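Local coordinates for protein Exo-1,3/1,4-beta-glucanase (PDB 3UT0) that probably hydrolyses beta-1,3 and beta-1,4 glucosidic linkages as an exo-acting glycoside hydrolase of family 3, at residues K645-Q650 / L698-L703; I523-V528 / A543-V548. All coordinates share one frame; numbering follows the deposited sequence.

Interaction 1: K645-Q650 / L698-L703; sequences KNMTWQ and LSLSYL
M647 and Y702 face each other as a non-hydrogen-bonded antiparallel pair and make a Met-aromatic contact. SD lies over one face of the ring, 3.8 Å from the Y702 centroid and 29° off its normal, shifted toward CD1 and CE1. The methionine chain bends at chi2 (-64°) and again at chi3, which carries its methyl toward the neighbouring strand, where M647 CE lies 3.7 Å from L700 CG. On the same face a CH-pi contact follows: L700 CD1 sits 4.2 Å from the centroid of the W649 six-membered ring, only 11° off the normal but offset toward the rim. L698 CD1 also approaches this indole, 3.9 Å from W649 CE3. F639 meets the W649 ring edge-to-face, and F690 adds a further ring from strand 687-692.

Backbone hydrogen bonds fix the register. T648 and S701 exchange two, T648 N to S701 O and S701 N to T648 O, both 2.9 Å; Q650 and S699 form a second such pair. At the M647 end of the pairing, L703 N donates to N646 O at 2.6 Å.

The T648, Q650, S699 and S701 side chains occupy the other face. Q650, extended beyond CG, lays its aliphatic part and amide along the serine hydroxyls: its CD is 3.6 Å from S701 OG, which is hydrogen-bonded to D781. Shortening Q650 to an alanine would probably uncover the S701 hydroxyl and open a gap beside L660.

Strands 659-661 and 779-787 flank the pair through backbone bonds, so both strands are interior to an antiparallel sheet. Its apolar face, turned toward strand 687-692 of a second sheet, is consistent with the beta-sandwich of a galactose-binding-like domain.

Interaction 2: I523-V528 / A543-V548; sequences IPVVTV and ASDAFV
V525 O accepts two backbone hydrogen bonds, from D545 N at 2.8 Å and from A546 N at 3.0 Å, and so pins the start of one strand to the approach of the next. The donors differ in geometry: the D545 bond is bent (130° at its hydrogen), whereas that from A546 is nearly straight. Strands 525-530 and 546-551 are the parallel neighbours of a beta-alpha-beta crossover through helix 538-542, part of the mixed sheet of the family 3 C-terminal domain.

D545 also holds V525 from its amide side. V525 N donates to D545 OD1 at 2.6 Å, meeting the carboxylate on its anti side, 22° out of plane. One residue thus grips both the N-H and the C=O of V525, at the point where A543 and S544 have just left the helix.

Further along, the parallel pairing proceeds through T527, whose N bonds A546 O and whose O receives V548 N, both at 2.9 Å. Strand 482-488 bonds V526 and V528 on the other side, making 525-530 an interior strand.

V526 CG2 and A546 CB touch at 3.8 Å on the face carrying V528 and V548. T527 and F547 share the opposite face, toward which helix 510-520 sends L515. T527 splits its branches by chi1 (-66°): CG2, anti to the backbone N, meets the F547 ring obliquely at CE1, while OG1 donates to S544 OG at 2.9 Å. That serine hydroxyl is itself hydrogen-bonded to E540 O in the preceding helix, and it lies in plane at the edge of the F547 ring.

Interactions 1 and 2 are independent strand pairings in two domains, their centres 57 Å apart and their nearest atoms about 43 Å apart. They follow one another along the chain: 523-528 with 543-548 is complete before 645-650 begins. Their connections differ accordingly, a parallel crossover spanning 14 residues with a helix in interaction 2, against 47 residues with strands but no helix in interaction 1. In family 3 enzymes the active site commonly lies where the TIM barrel meets the C-terminal alpha/beta domain; interaction 2 belongs to the sheet of that second domain, and interaction 1 to the additional galactose-binding-like domain. Both lie away from the calcium-binding residues E180, L593 and N594.

Interaction 1: K645-Q650 / L698-L703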
loop_
_atom_site.group_PDB
_atom_site.type_symbol
_atom_site.label_atom_id
_atom_site.label_comp_id
_atom_site.label_asym_id
_atom_site.label_seq_id
_atom_site.Cartn_x
_atom_site.Cartn_y
_atom_site.Cartn_z
ATOM N N LYS A 645 -9.211 -30.706 -2.655
ATOM C CA LYS A 645 -9.555 -31.672 -3.690
ATOM C C LYS A 645 -11.006 -32.118 -3.530
ATOM O O LYS A 645 -11.465 -32.390 -2.414
ATOM C CB LYS A 645 -8.651 -32.905 -3.592
ATOM C CG LYS A 645 -7.158 -32.627 -3.621
ATOM C CD LYS A 645 -6.373 -33.925 -3.482
ATOM C CE LYS A 645 -4.878 -33.690 -3.602
ATOM N NZ LYS A 645 -4.117 -34.971 -3.546
ATOM N N ASN A 646 -11.714 -32.184 -4.652
ATOM C CA ASN A 646 -13.097 -32.655 -4.694
ATOM C C ASN A 646 -14.105 -31.641 -4.155
ATOM O O ASN A 646 -15.284 -31.955 -4.019
ATOM C CB ASN A 646 -13.260 -34.016 -3.996
ATOM C CG ASN A 646 -13.694 -35.115 -4.949
ATOM O OD1 ASN A 646 -14.289 -34.846 -5.992
ATOM N ND2 ASN A 646 -13.441 -36.360 -4.572
ATOM N N MET A 647 -13.642 -30.423 -3.877
ATOM C CA MET A 647 -14.503 -29.352 -3.368
ATOM C C MET A 647 -14.645 -28.206 -4.374
ATOM O O MET A 647 -13.708 -27.871 -5.096
ATOM C CB MET A 647 -13.958 -28.783 -2.048
ATOM C CG MET A 647 -13.686 -29.813 -0.963
ATOM S SD MET A 647 -15.218 -30.607 -0.464
ATOM C CE MET A 647 -16.020 -29.272 0.400
ATOM N N THR A 648 -15.822 -27.598 -4.393
ATOM C CA THR A 648 -16.108 -26.479 -5.271
ATOM C C THR A 648 -17.142 -25.576 -4.609
ATOM O O THR A 648 -17.897 -26.020 -3.751
ATOM C CB THR A 648 -16.685 -26.959 -6.610
ATOM O OG1 THR A 648 -17.112 -25.832 -7.380
ATOM C CG2 THR A 648 -17.886 -27.858 -6.376
ATOM N N TRP A 649 -17.172 -24.308 -5.006
ATOM C CA TRP A 649 -18.265 -23.425 -4.610
ATOM C C TRP A 649 -19.415 -23.619 -5.575
ATOM O O TRP A 649 -19.214 -24.032 -6.712
ATOM C CB TRP A 649 -17.847 -21.948 -4.620
ATOM C CG TRP A 649 -16.705 -21.625 -3.706
ATOM C CD1 TRP A 649 -15.405 -21.405 -4.068
ATOM C CD2 TRP A 649 -16.748 -21.497 -2.278
ATOM N NE1 TRP A 649 -14.641 -21.142 -2.962
ATOM C CE2 TRP A 649 -15.437 -21.196 -1.849
ATOM C CE3 TRP A 649 -17.759 -21.619 -1.318
ATOM C CZ2 TRP A 649 -15.119 -21.002 -0.509
ATOM C CZ3 TRP A 649 -17.438 -21.412 0.002
ATOM C CH2 TRP A 649 -16.133 -21.108 0.395
ATOM N N GLN A 650 -20.625 -23.350 -5.101
ATOM C CA GLN A 650 -21.819 -23.397 -5.930
ATOM C C GLN A 650 -22.616 -22.158 -5.632
ATOM O O GLN A 650 -22.847 -21.823 -4.467
ATOM C CB GLN A 650 -22.703 -24.614 -5.637
ATOM C CG GLN A 650 -22.207 -25.938 -6.163
ATOM C CD GLN A 650 -23.309 -26.990 -6.201
ATOM O OE1 GLN A 650 -24.494 -26.684 -6.015
ATOM N NE2 GLN A 650 -22.924 -28.237 -6.448
ATOM N N LEU A 698 -25.647 -20.123 -1.506
ATOM C CA LEU A 698 -24.247 -20.477 -1.655
ATOM C C LEU A 698 -23.986 -21.829 -1.023
ATOM O O LEU A 698 -24.497 -22.101 0.054
ATOM C CB LEU A 698 -23.372 -19.439 -0.951
ATOM C CG LEU A 698 -21.926 -19.888 -0.777
ATOM C CD1 LEU A 698 -21.238 -19.966 -2.130
ATOM C CD2 LEU A 698 -21.205 -18.969 0.157
ATOM N N SER A 699 -23.180 -22.669 -1.661
ATOM C CA SER A 699 -22.764 -23.882 -0.973
ATOM C C SER A 699 -21.298 -24.202 -1.207
ATOM O O SER A 699 -20.758 -23.930 -2.279
ATOM C CB SER A 699 -23.690 -25.072 -1.316
ATOM O OG SER A 699 -23.823 -25.265 -2.710
ATOM N N LEU A 700 -20.650 -24.728 -0.178
ATOM C CA LEU A 700 -19.360 -25.362 -0.347
ATOM C C LEU A 700 -19.668 -26.848 -0.525
ATOM O O LEU A 700 -20.183 -27.491 0.387
ATOM C CB LEU A 700 -18.492 -25.102 0.879
ATOM C CG LEU A 700 -17.110 -25.746 0.907
ATOM C CD1 LEU A 700 -16.392 -25.429 -0.359
ATOM C CD2 LEU A 700 -16.310 -25.281 2.124
ATOM N N SER A 701 -19.396 -27.366 -1.719
ATOM C CA SER A 701 -19.896 -28.668 -2.139
ATOM C C SER A 701 -18.819 -29.651 -2.569
ATOM O O SER A 701 -17.766 -29.266 -3.068
ATOM C CB SER A 701 -20.874 -28.489 -3.296
ATOM O OG SER A 701 -21.876 -27.549 -2.970
ATOM N N TYR A 702 -19.110 -30.932 -2.391
ATOM C CA TYR A 702 -18.272 -31.991 -2.927
ATOM C C TYR A 702 -18.585 -32.136 -4.423
ATOM O O TYR A 702 -19.742 -32.042 -4.830
ATOM C CB TYR A 702 -18.525 -33.310 -2.161
ATOM C CG TYR A 702 -18.141 -33.270 -0.690
ATOM C CD1 TYR A 702 -16.861 -33.616 -0.279
ATOM C CD2 TYR A 702 -19.052 -32.877 0.282
ATOM C CE1 TYR A 702 -16.495 -33.576 1.053
ATOM C CE2 TYR A 702 -18.692 -32.832 1.627
ATOM C CZ TYR A 702 -17.412 -33.190 2.003
ATOM O OH TYR A 702 -17.040 -33.155 3.327
ATOM N N LEU A 703 -17.560 -32.345 -5.243
ATOM C CA LEU A 703 -17.772 -32.601 -6.666
ATOM C C LEU A 703 -18.492 -33.936 -6.859
ATOM O O LEU A 703 -19.356 -34.075 -7.722
ATOM C CB LEU A 703 -16.443 -32.598 -7.429
ATOM C CG LEU A 703 -15.949 -31.275 -8.037
ATOM C CD1 LEU A 703 -17.073 -30.579 -8.795
ATOM C CD2 LEU A 703 -15.364 -30.362 -6.985
#

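Interaction 2: I523-V528 / A543-V548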
loop_
_atom_site.group_PDB
_atom_site.type_symbol
_atom_site.label_atom_id
_atom_site.label_comp_id
_atom_site.label_asym_id
_atom_site.label_seq_id
_atom_site.Cartn_x
_atom_site.Cartn_y
_atom_site.Cartn_z
ATOM N N ILE A 523 33.674 -3.045 23.965
ATOM C CA ILE A 523 33.685 -2.040 22.899
ATOM C C ILE A 523 32.365 -1.271 22.899
ATOM O O ILE A 523 31.289 -1.875 22.843
ATOM C CB ILE A 523 33.853 -2.691 21.508
ATOM C CG1 ILE A 523 35.182 -3.436 21.397
ATOM C CG2 ILE A 523 33.736 -1.642 20.411
ATOM C CD1 ILE A 523 35.236 -4.378 20.215
ATOM N N PRO A 524 32.441 0.066 22.969
ATOM C CA PRO A 524 31.245 0.920 22.929
ATOM C C PRO A 524 30.474 0.753 21.624
ATOM O O PRO A 524 31.100 0.692 20.560
ATOM C CB PRO A 524 31.832 2.334 22.994
ATOM C CG PRO A 524 33.198 2.174 23.567
ATOM C CD PRO A 524 33.684 0.843 23.096
ATOM N N VAL A 525 29.145 0.634 21.711
ATOM C CA VAL A 525 28.347 0.289 20.534
ATOM C C VAL A 525 27.309 1.355 20.177
ATOM O O VAL A 525 26.440 1.702 20.979
ATOM C CB VAL A 525 27.605 -1.047 20.759
ATOM C CG1 VAL A 525 26.491 -1.223 19.737
ATOM C CG2 VAL A 525 28.583 -2.211 20.709
ATOM N N VAL A 526 27.411 1.858 18.951
ATOM C CA VAL A 526 26.419 2.753 18.367
ATOM C C VAL A 526 25.679 2.029 17.251
ATOM O O VAL A 526 26.290 1.617 16.267
ATOM C CB VAL A 526 27.070 4.010 17.779
ATOM C CG1 VAL A 526 26.055 4.807 16.959
ATOM C CG2 VAL A 526 27.656 4.868 18.897
ATOM N N THR A 527 24.378 1.833 17.432
ATOM C CA THR A 527 23.559 1.084 16.489
ATOM C C THR A 527 22.784 1.978 15.528
ATOM O O THR A 527 22.048 2.858 15.949
ATOM C CB THR A 527 22.575 0.150 17.225
ATOM O OG1 THR A 527 23.306 -0.870 17.917
ATOM C CG2 THR A 527 21.631 -0.511 16.237
ATOM N N VAL A 528 22.935 1.725 14.236
ATOM C CA VAL A 528 22.138 2.407 13.240
ATOM C C VAL A 528 21.111 1.403 12.742
ATOM O O VAL A 528 21.449 0.370 12.165
ATOM C CB VAL A 528 23.000 2.932 12.055
ATOM C CG1 VAL A 528 22.135 3.571 10.984
ATOM C CG2 VAL A 528 24.056 3.910 12.546
ATOM N N ALA A 543 21.722 -3.866 24.372
ATOM C CA ALA A 543 23.055 -4.235 23.908
ATOM C C ALA A 543 23.742 -3.100 23.174
ATOM O O ALA A 543 24.809 -3.283 22.584
ATOM C CB ALA A 543 22.988 -5.483 23.025
ATOM N N SER A 544 23.134 -1.921 23.231
ATOM C CA SER A 544 23.653 -0.768 22.512
ATOM C C SER A 544 23.891 0.366 23.503
ATOM O O SER A 544 23.090 0.586 24.416
ATOM C CB SER A 544 22.660 -0.311 21.451
ATOM O OG SER A 544 22.342 -1.380 20.575
ATOM N N ASP A 545 25.003 1.077 23.327
ATOM C CA ASP A 545 25.264 2.301 24.077
ATOM C C ASP A 545 24.501 3.477 23.494
ATOM O O ASP A 545 23.947 4.298 24.227
ATOM C CB ASP A 545 26.763 2.585 24.094
ATOM C CG ASP A 545 27.548 1.480 24.790
ATOM O OD1 ASP A 545 28.078 0.596 24.075
ATOM O OD2 ASP A 545 27.601 1.456 26.036
ATOM N N ALA A 546 24.450 3.533 22.168
ATOM C CA ALA A 546 23.593 4.486 21.481
ATOM C C ALA A 546 22.770 3.745 20.438
ATOM O O ALA A 546 23.209 2.727 19.905
ATOM C CB ALA A 546 24.413 5.590 20.834
ATOM N N PHE A 547 21.592 4.274 20.119
ATOM C CA PHE A 547 20.697 3.614 19.188
ATOM C C PHE A 547 19.963 4.705 18.412
ATOM O O PHE A 547 19.291 5.585 19.008
ATOM C CB PHE A 547 19.700 2.721 19.953
ATOM C CG PHE A 547 18.883 1.781 19.079
ATOM C CD1 PHE A 547 19.173 0.425 19.060
ATOM C CD2 PHE A 547 17.844 2.240 18.287
ATOM C CE1 PHE A 547 18.435 -0.453 18.291
ATOM C CE2 PHE A 547 17.112 1.357 17.501
ATOM C CZ PHE A 547 17.411 0.013 17.504
ATOM N N VAL A 548 20.106 4.636 17.090
ATOM C CA VAL A 548 19.521 5.584 16.158
ATOM C C VAL A 548 18.530 4.910 15.230
ATOM O O VAL A 548 18.881 3.969 14.529
ATOM C CB VAL A 548 20.601 6.251 15.303
ATOM C CG1 VAL A 548 19.971 7.181 14.284
ATOM C CG2 VAL A 548 21.597 6.988 16.180
#